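Local coordinates for protein calcium homeostasis modulator 1 (Oryzias latipes, PDB 6LMT) that probably forms a large-pore ion channel of the calcium homeostasis modulator family, built here as an assembly of eight subunits, at residues K215-S218 against H219-I223. Sequence-based numbering, arbitrary orientation.
Sequences KYWS and HYIDI
Trp-217 and Ile-221 meet one turn apart on the long C-terminal helix 210-258, in a CH-pi contact of the i to i+4 kind. The methyl CD1 of Ile-221 sits over one face of the indole, 3.4 Å from the centroid of its six-membered ring and 8° off the ring normal. The first torsion of Ile-221 (chi1 -69°) turns CG1 back toward the preceding turn, and the extended second torsion carries CD1 on to the indole.

On another side of the helix, Lys-215 and His-219 run side by side. CG of Lys-215 lies 3.6 Å from CD2 of His-219. The lysine chain then bends at chi3 and chi4, and its NZ stays 5.1 Å from NE2 of His-219. That NE2 makes a weak hydrogen bond to Asp-229 of a second subunit.

Tyr-216 and Tyr-220 reach into the subunit interface. OH of Tyr-216 is hydrogen-bonded to the backbone O of His-235 of the second subunit, and both rings meet His-259 of a third subunit edge-to-face. This stretch of helix thus takes part directly in assembly.

Backbone i to i+4 bonds join the two turns, among them Tyr-220 N to Tyr-216 O at 2.9 Å; Asp-222 N to Ser-218 O is weak. Ser-218 turns its hydroxyl back beside its own N (chi1 -63°), where OG hydrogen-bonds to O of Thr-214.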
# COMPACT_ATOMS: atom_id res chain seq x y z
N LYS A 215 28.56 5.64 -30.94
CA LYS A 215 28.57 5.11 -29.59
C LYS A 215 29.77 5.58 -28.80
O LYS A 215 29.63 5.90 -27.62
CB LYS A 215 28.52 3.58 -29.62
CG LYS A 215 28.32 2.98 -28.24
CD LYS A 215 28.16 1.49 -28.29
CE LYS A 215 26.88 1.14 -28.98
NZ LYS A 215 25.69 1.64 -28.25
N TYR A 216 30.95 5.65 -29.42
CA TYR A 216 32.10 6.21 -28.72
C TYR A 216 31.91 7.69 -28.44
O TYR A 216 32.37 8.19 -27.40
CB TYR A 216 33.38 5.99 -29.52
CG TYR A 216 34.57 6.64 -28.87
CD1 TYR A 216 35.12 6.12 -27.71
CD2 TYR A 216 35.13 7.79 -29.40
CE1 TYR A 216 36.18 6.72 -27.10
CE2 TYR A 216 36.19 8.40 -28.80
CZ TYR A 216 36.72 7.86 -27.65
OH TYR A 216 37.79 8.48 -27.06
N TRP A 217 31.22 8.40 -29.33
CA TRP A 217 30.93 9.81 -29.12
C TRP A 217 29.99 10.01 -27.94
O TRP A 217 30.18 10.94 -27.14
CB TRP A 217 30.31 10.38 -30.39
CG TRP A 217 30.00 11.83 -30.37
CD1 TRP A 217 30.86 12.86 -30.52
CD2 TRP A 217 28.71 12.42 -30.13
NE1 TRP A 217 30.20 14.06 -30.44
CE2 TRP A 217 28.88 13.81 -30.19
CE3 TRP A 217 27.44 11.90 -29.88
CZ2 TRP A 217 27.80 14.69 -30.03
CZ3 TRP A 217 26.39 12.76 -29.69
CH2 TRP A 217 26.57 14.15 -29.76
N SER A 218 28.99 9.15 -27.79
CA SER A 218 28.05 9.27 -26.68
C SER A 218 28.70 8.93 -25.35
O SER A 218 28.43 9.59 -24.34
CB SER A 218 26.84 8.38 -26.92
OG SER A 218 26.13 8.78 -28.07
N HIS A 219 29.55 7.90 -25.33
CA HIS A 219 30.27 7.59 -24.10
C HIS A 219 31.28 8.67 -23.76
O HIS A 219 31.52 8.93 -22.58
CB HIS A 219 31.00 6.24 -24.20
CG HIS A 219 30.08 5.06 -24.23
ND1 HIS A 219 29.30 4.70 -23.15
CD2 HIS A 219 29.87 4.11 -25.17
CE1 HIS A 219 28.60 3.62 -23.46
NE2 HIS A 219 28.93 3.24 -24.68
N TYR A 220 31.87 9.32 -24.76
CA TYR A 220 32.84 10.37 -24.49
C TYR A 220 32.19 11.58 -23.86
O TYR A 220 32.82 12.25 -23.03
CB TYR A 220 33.57 10.77 -25.76
CG TYR A 220 34.61 11.83 -25.50
CD1 TYR A 220 35.77 11.53 -24.83
CD2 TYR A 220 34.42 13.14 -25.93
CE1 TYR A 220 36.72 12.49 -24.58
CE2 TYR A 220 35.36 14.11 -25.68
CZ TYR A 220 36.52 13.77 -25.01
OH TYR A 220 37.47 14.73 -24.76
N ILE A 221 30.94 11.86 -24.21
CA ILE A 221 30.25 13.01 -23.63
C ILE A 221 29.92 12.78 -22.17
O ILE A 221 30.16 13.66 -21.33
CB ILE A 221 28.98 13.31 -24.45
CG1 ILE A 221 29.37 13.83 -25.81
CG2 ILE A 221 28.13 14.30 -23.76
CD1 ILE A 221 28.24 13.86 -26.67
N ASP A 222 29.38 11.61 -21.83
CA ASP A 222 29.06 11.31 -20.44
C ASP A 222 30.31 11.24 -19.57
O ASP A 222 30.26 11.61 -18.39
CB ASP A 222 28.29 10.00 -20.35
CG ASP A 222 26.88 10.12 -20.86
OD1 ASP A 222 26.31 11.23 -20.79
OD2 ASP A 222 26.33 9.10 -21.33
N ILE A 223 31.44 10.82 -20.13
CA ILE A 223 32.68 10.81 -19.38
C ILE A 223 33.21 12.23 -19.19
O ILE A 223 33.65 12.60 -18.10
CB ILE A 223 33.71 9.89 -20.07
CG1 ILE A 223 33.27 8.43 -19.98
CG2 ILE A 223 35.08 10.04 -19.47
CD1 ILE A 223 33.12 7.92 -18.58